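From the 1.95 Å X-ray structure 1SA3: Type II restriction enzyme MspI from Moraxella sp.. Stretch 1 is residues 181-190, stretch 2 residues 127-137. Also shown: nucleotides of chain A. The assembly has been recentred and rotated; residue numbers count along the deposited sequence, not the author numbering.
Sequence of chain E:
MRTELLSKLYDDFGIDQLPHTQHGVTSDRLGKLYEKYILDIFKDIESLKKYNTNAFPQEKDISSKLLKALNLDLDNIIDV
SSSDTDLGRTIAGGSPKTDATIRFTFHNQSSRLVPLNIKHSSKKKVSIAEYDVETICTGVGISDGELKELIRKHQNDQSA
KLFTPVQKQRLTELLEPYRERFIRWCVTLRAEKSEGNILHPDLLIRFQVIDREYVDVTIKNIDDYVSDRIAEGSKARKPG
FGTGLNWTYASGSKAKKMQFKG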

ATOM      1  N   ARG E 181      -2.061 -15.717   1.729  1.00 19.92           N
ATOM      2  CA  ARG E 181      -0.838 -15.475   2.477  1.00 21.73           C
ATOM      3  C   ARG E 181       0.154 -14.710   1.604  1.00 18.59           C
ATOM      4  O   ARG E 181       0.817 -13.789   2.073  1.00 18.36           O
ATOM      5  CB  ARG E 181      -0.218 -16.797   2.936  1.00 21.57           C
ATOM      6  CG  ARG E 181      -0.805 -17.326   4.234  1.00 24.81           C
ATOM      7  CD  ARG E 181      -0.342 -18.751   4.500  1.00 26.95           C
ATOM      8  NE  ARG E 181      -0.889 -19.681   3.514  1.00 28.78           N
ATOM      9  CZ  ARG E 181      -0.644 -20.988   3.508  1.00 31.36           C
ATOM     10  NH1 ARG E 181       0.147 -21.518   4.432  1.00 29.10           N
ATOM     11  NH2 ARG E 181      -1.199 -21.766   2.588  1.00 30.48           N
ATOM     12  N   PHE E 182       0.244 -15.094   0.333  1.00 17.48           N
ATOM     13  CA  PHE E 182       1.155 -14.438  -0.605  1.00 16.12           C
ATOM     14  C   PHE E 182       0.839 -12.942  -0.711  1.00 14.35           C
ATOM     15  O   PHE E 182       1.726 -12.094  -0.592  1.00 16.08           O
ATOM     16  CB  PHE E 182       1.035 -15.082  -1.991  1.00 15.85           C
ATOM     17  CG  PHE E 182       2.140 -14.699  -2.948  1.00 17.74           C
ATOM     18  CD1 PHE E 182       3.267 -15.503  -3.082  1.00 18.53           C
ATOM     19  CD2 PHE E 182       2.033 -13.562  -3.744  1.00 18.45           C
ATOM     20  CE1 PHE E 182       4.274 -15.192  -4.004  1.00 19.53           C
ATOM     21  CE2 PHE E 182       3.033 -13.241  -4.667  1.00 18.85           C
ATOM     22  CZ  PHE E 182       4.158 -14.064  -4.797  1.00 17.25           C
ATOM     23  N   ILE E 183      -0.429 -12.616  -0.932  1.00 15.28           N
ATOM     24  CA  ILE E 183      -0.828 -11.221  -1.066  1.00 17.42           C
ATOM     25  C   ILE E 183      -0.619 -10.435   0.223  1.00 16.54           C
ATOM     26  O   ILE E 183      -0.017  -9.364   0.217  1.00 15.77           O
ATOM     27  CB  ILE E 183      -2.305 -11.091  -1.469  1.00 18.17           C
ATOM     28  CG1 ILE E 183      -2.545 -11.801  -2.801  1.00 16.13           C
ATOM     29  CG2 ILE E 183      -2.670  -9.620  -1.600  1.00 15.64           C
ATOM     30  CD1 ILE E 183      -3.997 -12.084  -3.093  1.00 16.84           C
ATOM     31  N   ARG E 184      -1.125 -10.970   1.326  1.00 16.08           N
ATOM     32  CA  ARG E 184      -0.999 -10.297   2.614  1.00 16.00           C
ATOM     33  C   ARG E 184       0.466 -10.078   2.986  1.00 17.47           C
ATOM     34  O   ARG E 184       0.839  -9.003   3.460  1.00 16.87           O
ATOM     35  CB  ARG E 184      -1.715 -11.112   3.701  1.00 18.75           C
ATOM     36  CG  ARG E 184      -1.842 -10.413   5.041  1.00 20.86           C
ATOM     37  CD  ARG E 184      -2.638 -11.274   6.028  1.00 23.53           C
ATOM     38  NE  ARG E 184      -4.019 -11.480   5.599  1.00 23.97           N
ATOM     39  CZ  ARG E 184      -5.000 -10.597   5.753  1.00 26.49           C
ATOM     40  NH1 ARG E 184      -4.763  -9.430   6.335  1.00 30.37           N
ATOM     41  NH2 ARG E 184      -6.228 -10.883   5.328  1.00 28.89           N
ATOM     42  N   TRP E 185       1.310 -11.081   2.756  1.00 16.08           N
ATOM     43  CA  TRP E 185       2.718 -10.933   3.098  1.00 18.50           C
ATOM     44  C   TRP E 185       3.420  -9.907   2.205  1.00 16.49           C
ATOM     45  O   TRP E 185       4.244  -9.127   2.677  1.00 15.75           O
ATOM     46  CB  TRP E 185       3.447 -12.274   3.006  1.00 22.21           C
ATOM     47  CG  TRP E 185       4.873 -12.158   3.414  1.00 23.33           C
ATOM     48  CD1 TRP E 185       5.376 -12.249   4.680  1.00 22.87           C
ATOM     49  CD2 TRP E 185       5.978 -11.842   2.565  1.00 20.38           C
ATOM     50  NE1 TRP E 185       6.728 -12.006   4.671  1.00 19.22           N
ATOM     51  CE2 TRP E 185       7.123 -11.753   3.384  1.00 22.18           C
ATOM     52  CE3 TRP E 185       6.111 -11.623   1.188  1.00 23.07           C
ATOM     53  CZ2 TRP E 185       8.392 -11.450   2.872  1.00 24.18           C
ATOM     54  CZ3 TRP E 185       7.368 -11.323   0.677  1.00 22.47           C
ATOM     55  CH2 TRP E 185       8.493 -11.239   1.519  1.00 22.40           C
ATOM     56  N   CYS E 186       3.093  -9.905   0.917  1.00 18.05           N
ATOM     57  CA  CYS E 186       3.709  -8.958  -0.007  1.00 14.84           C
ATOM     58  C   CYS E 186       3.457  -7.499   0.373  1.00 17.49           C
ATOM     59  O   CYS E 186       4.361  -6.670   0.272  1.00 15.99           O
ATOM     60  CB  CYS E 186       3.205  -9.185  -1.435  1.00 20.94           C
ATOM     61  SG  CYS E 186       4.056 -10.504  -2.314  1.00 23.77           S
ATOM     62  N   VAL E 187       2.236  -7.187   0.802  1.00 14.01           N
ATOM     63  CA  VAL E 187       1.897  -5.811   1.170  1.00 15.59           C
ATOM     64  C   VAL E 187       2.048  -5.464   2.650  1.00 16.54           C
ATOM     65  O   VAL E 187       2.022  -4.288   2.999  1.00 17.77           O
ATOM     66  CB  VAL E 187       0.456  -5.432   0.717  1.00 18.49           C
ATOM     67  CG1 VAL E 187       0.344  -5.569  -0.791  1.00 21.37           C
ATOM     68  CG2 VAL E 187      -0.588  -6.318   1.404  1.00 15.56           C
ATOM     69  N   THR E 188       2.216  -6.457   3.525  1.00 13.43           N
ATOM     70  CA  THR E 188       2.361  -6.150   4.954  1.00 15.01           C
ATOM     71  C   THR E 188       3.583  -6.739   5.639  1.00 12.64           C
ATOM     72  O   THR E 188       3.932  -6.324   6.744  1.00 13.62           O
ATOM     73  CB  THR E 188       1.155  -6.638   5.779  1.00 14.08           C
ATOM     74  OG1 THR E 188       1.165  -8.074   5.823  1.00 13.20           O
ATOM     75  CG2 THR E 188      -0.150  -6.128   5.187  1.00 12.91           C
ATOM     76  N   LEU E 189       4.210  -7.712   4.992  1.00 13.43           N
ATOM     77  CA  LEU E 189       5.376  -8.417   5.523  1.00 15.73           C
ATOM     78  C   LEU E 189       5.001  -9.413   6.611  1.00 18.23           C
ATOM     79  O   LEU E 189       5.833  -9.836   7.410  1.00 17.17           O
ATOM     80  CB  LEU E 189       6.443  -7.457   6.054  1.00 16.21           C
ATOM     81  CG  LEU E 189       7.360  -6.831   5.007  1.00 16.52           C
ATOM     82  CD1 LEU E 189       8.524  -6.175   5.719  1.00 18.37           C
ATOM     83  CD2 LEU E 189       7.875  -7.890   4.031  1.00 17.42           C
ATOM     84  N   ARG E 190       3.735  -9.788   6.638  1.00 18.79           N
ATOM     85  CA  ARG E 190       3.269 -10.784   7.587  1.00 21.53           C
ATOM     86  C   ARG E 190       2.216 -11.598   6.844  1.00 20.06           C
ATOM     87  O   ARG E 190       1.276 -11.038   6.275  1.00 19.50           O
ATOM     88  CB  ARG E 190       2.682 -10.120   8.834  1.00 22.26           C
ATOM     89  CG  ARG E 190       2.322 -11.122   9.916  1.00 34.06           C
ATOM     90  CD  ARG E 190       1.801 -10.438  11.165  1.00 40.79           C
ATOM     91  NE  ARG E 190       1.119 -11.382  12.044  1.00 48.84           N
ATOM     92  CZ  ARG E 190       0.581 -11.061  13.216  1.00 52.28           C
ATOM     93  NH1 ARG E 190       0.644  -9.810  13.659  1.00 53.34           N
ATOM     94  NH2 ARG E 190      -0.023 -11.990  13.945  1.00 54.72           N
TER
ATOM     95  P    DG A   6       5.162   6.180  -4.589  1.00 15.77           P
ATOM     96  OP1  DG A   6       4.166   7.105  -3.985  1.00 15.44           O
ATOM     97  OP2  DG A   6       4.859   4.721  -4.654  1.00 12.08           O
ATOM     98  O5'  DG A   6       5.536   6.654  -6.057  1.00 15.22           O
ATOM     99  C5'  DG A   6       5.243   5.847  -7.191  1.00 15.80           C
ATOM    100  C4'  DG A   6       5.929   6.416  -8.408  1.00 12.14           C
ATOM    101  O4'  DG A   6       7.278   5.883  -8.395  1.00 13.07           O
ATOM    102  C3'  DG A   6       5.310   5.930  -9.714  1.00 17.97           C
ATOM    103  O3'  DG A   6       4.519   6.898 -10.378  1.00 20.19           O
ATOM    104  C2'  DG A   6       6.485   5.569 -10.602  1.00 16.25           C
ATOM    105  C1'  DG A   6       7.696   5.478  -9.691  1.00 14.49           C
ATOM    106  N9   DG A   6       8.037   4.058  -9.645  1.00 12.07           N
ATOM    107  C8   DG A   6       7.715   3.143  -8.666  1.00 15.46           C
ATOM    108  N7   DG A   6       8.021   1.910  -8.996  1.00 13.63           N
ATOM    109  C5   DG A   6       8.612   2.025 -10.249  1.00 13.11           C
ATOM    110  C6   DG A   6       9.140   1.021 -11.119  1.00 12.77           C
ATOM    111  O6   DG A   6       9.176  -0.207 -10.950  1.00 13.02           O
ATOM    112  N1   DG A   6       9.649   1.576 -12.292  1.00 15.01           N
ATOM    113  C2   DG A   6       9.644   2.924 -12.598  1.00 19.17           C
ATOM    114  N2   DG A   6      10.175   3.272 -13.791  1.00 16.11           N
ATOM    115  N3   DG A   6       9.153   3.863 -11.799  1.00 13.89           N
ATOM    116  C4   DG A   6       8.657   3.347 -10.651  1.00 14.33           C
ATOM    117  P    DC A   4      13.118  -1.883   0.294  1.00 20.94           P
ATOM    118  OP1  DC A   4      12.679  -1.993   1.699  1.00 19.26           O
ATOM    119  OP2  DC A   4      12.737  -2.939  -0.679  1.00 24.84           O
ATOM    120  O5'  DC A   4      12.584  -0.493  -0.245  1.00 19.06           O
ATOM    121  C5'  DC A   4      12.840   0.688   0.492  1.00 19.28           C
ATOM    122  C4'  DC A   4      12.202   1.867  -0.195  1.00 20.04           C
ATOM    123  O4'  DC A   4      12.975   2.185  -1.379  1.00 18.42           O
ATOM    124  C3'  DC A   4      10.763   1.613  -0.655  1.00 15.05           C
ATOM    125  O3'  DC A   4       9.927   2.690  -0.218  1.00 16.82           O
ATOM    126  C2'  DC A   4      10.879   1.518  -2.170  1.00 16.31           C
ATOM    127  C1'  DC A   4      12.115   2.358  -2.486  1.00 17.84           C
ATOM    128  N1   DC A   4      12.847   1.935  -3.695  1.00 20.14           N
ATOM    129  C2   DC A   4      13.326   2.914  -4.587  1.00 18.32           C
ATOM    130  O2   DC A   4      13.151   4.115  -4.324  1.00 16.81           O
ATOM    131  N3   DC A   4      13.964   2.523  -5.713  1.00 17.82           N
ATOM    132  C4   DC A   4      14.134   1.223  -5.970  1.00 18.28           C
ATOM    133  N4   DC A   4      14.748   0.885  -7.108  1.00 13.46           N
ATOM    134  C5   DC A   4      13.676   0.209  -5.073  1.00 15.92           C
ATOM    135  C6   DC A   4      13.047   0.606  -3.959  1.00 14.06           C
ATOM    136  P    DC A   3      18.791  -5.102  -1.481  1.00 31.30           P
ATOM    137  OP1  DC A   3      18.663  -5.922  -0.256  1.00 32.29           O
ATOM    138  OP2  DC A   3      18.564  -5.723  -2.810  1.00 34.03           O
ATOM    139  O5'  DC A   3      17.816  -3.859  -1.321  1.00 30.33           O
ATOM    140  C5'  DC A   3      17.971  -2.994  -0.204  1.00 23.69           C
ATOM    141  C4'  DC A   3      16.991  -1.850  -0.278  1.00 22.34           C
ATOM    142  O4'  DC A   3      17.427  -0.874  -1.254  1.00 18.55           O
ATOM    143  C3'  DC A   3      15.552  -2.225  -0.634  1.00 18.67           C
ATOM    144  O3'  DC A   3      14.699  -1.638   0.344  1.00 19.46           O
ATOM    145  C2'  DC A   3      15.352  -1.628  -2.024  1.00 18.26           C
ATOM    146  C1'  DC A   3      16.333  -0.454  -2.048  1.00 20.43           C
ATOM    147  N1   DC A   3      16.879  -0.085  -3.372  1.00 15.98           N
ATOM    148  C2   DC A   3      16.865   1.269  -3.775  1.00 17.05           C
ATOM    149  O2   DC A   3      16.354   2.117  -3.032  1.00 12.59           O
ATOM    150  N3   DC A   3      17.414   1.610  -4.964  1.00 13.69           N
ATOM    151  C4   DC A   3      17.955   0.670  -5.741  1.00 16.43           C
ATOM    152  N4   DC A   3      18.491   1.054  -6.901  1.00 13.96           N
ATOM    153  C5   DC A   3      17.968  -0.708  -5.367  1.00 13.42           C
ATOM    154  C6   DC A   3      17.419  -1.037  -4.190  1.00 17.40           C
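Stretch 2 127-137: SIAEYDVETIC

The strand of stretch 2 crosses the helix of residues 181-188 almost at a right angle. Stretch 2 runs as a strand from Ser127 to Tyr131, turns at Asp132, and enters a helix at Val133 that continues beyond Cys137. The strand axis passes 7.9 Å from the axis of the first helix, with a crossing angle of 95°; the second helix lies farther off, at 11.2 Å and 116°. Asp132 caps this second helix, its OD2 accepting from Glu134 N at 3.1 Å.

Along stretch 1, Arg181 makes no contact with stretch 2, and the first residue to touch stretch 2 is Phe182. Its CA-to-CB bond points sideways, but the ring reaches the second helix, where Phe182 CE1 lies 3.6 Å from Ile136 CG2. Ile183 points away and Arg184 is out of reach. One turn after Phe182, Trp185 points toward stretch 2 and spans the junction of strand and helix: its CZ3 lies 3.5 Å from Tyr131 CE1, over one face of the tyrosine ring, and 3.7 Å from Ile136 CA, while its CZ2 approaches Thr135 O at 3.6 Å. The planes of the Trp185 six-membered ring and the Tyr131 ring are inclined at 45°, an oblique pairing with centroids 4.4 Å apart.

Cys186 adds the one hydrogen bond between the stretches. Tyr131 OH donates it to Cys186 O at 2.7 Å, tying the end of the strand to the helix backbone; the same carbonyl oxygen, Cys186 O, lies 4.0 Å from Ala129 CB. Val187 packs against the strand nearer its start, with Val187 CG1 3.7 Å from Ile128 CD1. Thr188 points away, and its OG1 donates to Arg184 O at 2.6 Å. Leu189 leaves the helix with positive phi, yet its side chain returns to the tyrosine, bringing Leu189 CD2 within 3.6 Å of Tyr131 CE2. Arg190 lies beyond the contact.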

ATOM      1  N   SER E 127       4.062  -0.209  -7.978  1.00 15.96           N
ATOM      2  CA  SER E 127       4.981  -1.053  -7.229  1.00 12.92           C
ATOM      3  C   SER E 127       4.669  -1.059  -5.739  1.00 13.43           C
ATOM      4  O   SER E 127       4.534  -0.002  -5.122  1.00  9.95           O
ATOM      5  CB  SER E 127       6.416  -0.569  -7.449  1.00 13.99           C
ATOM      6  OG  SER E 127       6.735  -0.566  -8.833  1.00 14.52           O
ATOM      7  N   ILE E 128       4.540  -2.253  -5.164  1.00 11.50           N
ATOM      8  CA  ILE E 128       4.285  -2.377  -3.735  1.00 14.53           C
ATOM      9  C   ILE E 128       5.512  -2.890  -2.999  1.00 12.30           C
ATOM     10  O   ILE E 128       5.660  -2.657  -1.800  1.00 16.72           O
ATOM     11  CB  ILE E 128       3.109  -3.323  -3.428  1.00 16.32           C
ATOM     12  CG1 ILE E 128       3.246  -4.604  -4.240  1.00 19.44           C
ATOM     13  CG2 ILE E 128       1.789  -2.602  -3.690  1.00 19.48           C
ATOM     14  CD1 ILE E 128       2.128  -5.616  -3.977  1.00 23.83           C
ATOM     15  N   ALA E 129       6.388  -3.597  -3.706  1.00 11.11           N
ATOM     16  CA  ALA E 129       7.604  -4.104  -3.073  1.00 12.43           C
ATOM     17  C   ALA E 129       8.431  -4.967  -4.005  1.00 11.08           C
ATOM     18  O   ALA E 129       7.973  -5.376  -5.074  1.00  9.11           O
ATOM     19  CB  ALA E 129       7.245  -4.906  -1.822  1.00 17.44           C
ATOM     20  N   GLU E 130       9.665  -5.228  -3.591  1.00 14.15           N
ATOM     21  CA  GLU E 130      10.567  -6.077  -4.349  1.00 15.45           C
ATOM     22  C   GLU E 130      11.202  -7.050  -3.357  1.00 16.51           C
ATOM     23  O   GLU E 130      11.533  -6.673  -2.227  1.00 12.80           O
ATOM     24  CB  GLU E 130      11.635  -5.244  -5.069  1.00 15.71           C
ATOM     25  CG  GLU E 130      12.502  -4.375  -4.176  1.00 13.82           C
ATOM     26  CD  GLU E 130      13.594  -3.680  -4.968  1.00 19.16           C
ATOM     27  OE1 GLU E 130      13.270  -2.891  -5.885  1.00 15.82           O
ATOM     28  OE2 GLU E 130      14.780  -3.932  -4.678  1.00 20.16           O
ATOM     29  N   TYR E 131      11.348  -8.307  -3.769  1.00 15.01           N
ATOM     30  CA  TYR E 131      11.918  -9.310  -2.878  1.00 16.01           C
ATOM     31  C   TYR E 131      12.643 -10.403  -3.636  1.00 16.07           C
ATOM     32  O   TYR E 131      12.396 -10.622  -4.817  1.00 14.45           O
ATOM     33  CB  TYR E 131      10.826 -10.022  -2.068  1.00 14.18           C
ATOM     34  CG  TYR E 131       9.827  -9.167  -1.319  1.00 16.83           C
ATOM     35  CD1 TYR E 131       8.528  -9.017  -1.797  1.00 16.42           C
ATOM     36  CD2 TYR E 131      10.152  -8.582  -0.097  1.00 18.85           C
ATOM     37  CE1 TYR E 131       7.571  -8.320  -1.080  1.00 17.82           C
ATOM     38  CE2 TYR E 131       9.191  -7.873   0.636  1.00 19.23           C
ATOM     39  CZ  TYR E 131       7.908  -7.752   0.135  1.00 13.63           C
ATOM     40  OH  TYR E 131       6.951  -7.066   0.837  1.00 13.90           O
ATOM     41  N   ASP E 132      13.524 -11.111  -2.932  1.00 17.53           N
ATOM     42  CA  ASP E 132      14.203 -12.242  -3.532  1.00 13.62           C
ATOM     43  C   ASP E 132      13.248 -13.411  -3.290  1.00 15.37           C
ATOM     44  O   ASP E 132      12.513 -13.422  -2.304  1.00 14.77           O
ATOM     45  CB  ASP E 132      15.526 -12.531  -2.830  1.00 15.88           C
ATOM     46  CG  ASP E 132      16.173 -13.788  -3.350  1.00 18.28           C
ATOM     47  OD1 ASP E 132      16.636 -13.775  -4.510  1.00 21.02           O
ATOM     48  OD2 ASP E 132      16.199 -14.796  -2.608  1.00 23.60           O
ATOM     49  N   VAL E 133      13.266 -14.394  -4.181  1.00 15.32           N
ATOM     50  CA  VAL E 133      12.394 -15.550  -4.058  1.00 17.01           C
ATOM     51  C   VAL E 133      12.452 -16.232  -2.689  1.00 16.41           C
ATOM     52  O   VAL E 133      11.420 -16.595  -2.134  1.00 18.43           O
ATOM     53  CB  VAL E 133      12.728 -16.589  -5.160  1.00 17.32           C
ATOM     54  CG1 VAL E 133      14.169 -17.067  -4.998  1.00 18.33           C
ATOM     55  CG2 VAL E 133      11.758 -17.759  -5.094  1.00 16.68           C
ATOM     56  N   GLU E 134      13.646 -16.406  -2.133  1.00 18.78           N
ATOM     57  CA  GLU E 134      13.770 -17.086  -0.838  1.00 19.80           C
ATOM     58  C   GLU E 134      13.071 -16.322   0.287  1.00 20.64           C
ATOM     59  O   GLU E 134      12.509 -16.918   1.211  1.00 19.12           O
ATOM     60  CB  GLU E 134      15.248 -17.286  -0.489  1.00 22.32           C
ATOM     61  CG  GLU E 134      16.018 -18.208  -1.443  1.00 21.36           C
ATOM     62  CD  GLU E 134      15.565 -19.660  -1.367  1.00 25.80           C
ATOM     63  OE1 GLU E 134      14.862 -20.025  -0.399  1.00 27.28           O
ATOM     64  OE2 GLU E 134      15.920 -20.441  -2.273  1.00 21.09           O
ATOM     65  N   THR E 135      13.110 -14.999   0.207  1.00 18.57           N
ATOM     66  CA  THR E 135      12.484 -14.158   1.215  1.00 20.11           C
ATOM     67  C   THR E 135      10.969 -14.342   1.163  1.00 21.12           C
ATOM     68  O   THR E 135      10.309 -14.460   2.199  1.00 20.91           O
ATOM     69  CB  THR E 135      12.843 -12.688   0.973  1.00 21.60           C
ATOM     70  OG1 THR E 135      14.268 -12.563   0.941  1.00 19.68           O
ATOM     71  CG2 THR E 135      12.288 -11.794   2.078  1.00 21.43           C
ATOM     72  N   ILE E 136      10.421 -14.366  -0.047  1.00 20.75           N
ATOM     73  CA  ILE E 136       8.985 -14.550  -0.238  1.00 21.71           C
ATOM     74  C   ILE E 136       8.542 -15.919   0.292  1.00 21.45           C
ATOM     75  O   ILE E 136       7.594 -16.030   1.078  1.00 17.86           O
ATOM     76  CB  ILE E 136       8.618 -14.492  -1.730  1.00 21.32           C
ATOM     77  CG1 ILE E 136       9.045 -13.146  -2.317  1.00 22.97           C
ATOM     78  CG2 ILE E 136       7.131 -14.733  -1.903  1.00 21.83           C
ATOM     79  CD1 ILE E 136       8.966 -13.077  -3.831  1.00 21.77           C
ATOM     80  N   CYS E 137       9.230 -16.964  -0.156  1.00 17.82           N
ATOM     81  CA  CYS E 137       8.893 -18.315   0.256  1.00 21.86           C
ATOM     82  C   CYS E 137       8.953 -18.459   1.772  1.00 20.12           C
ATOM     83  O   CYS E 137       8.091 -19.097   2.372  1.00 25.12           O
ATOM     84  CB  CYS E 137       9.824 -19.319  -0.438  1.00 19.37           C
ATOM     85  SG  CYS E 137       9.466 -19.484  -2.217  1.00 21.23           S
TER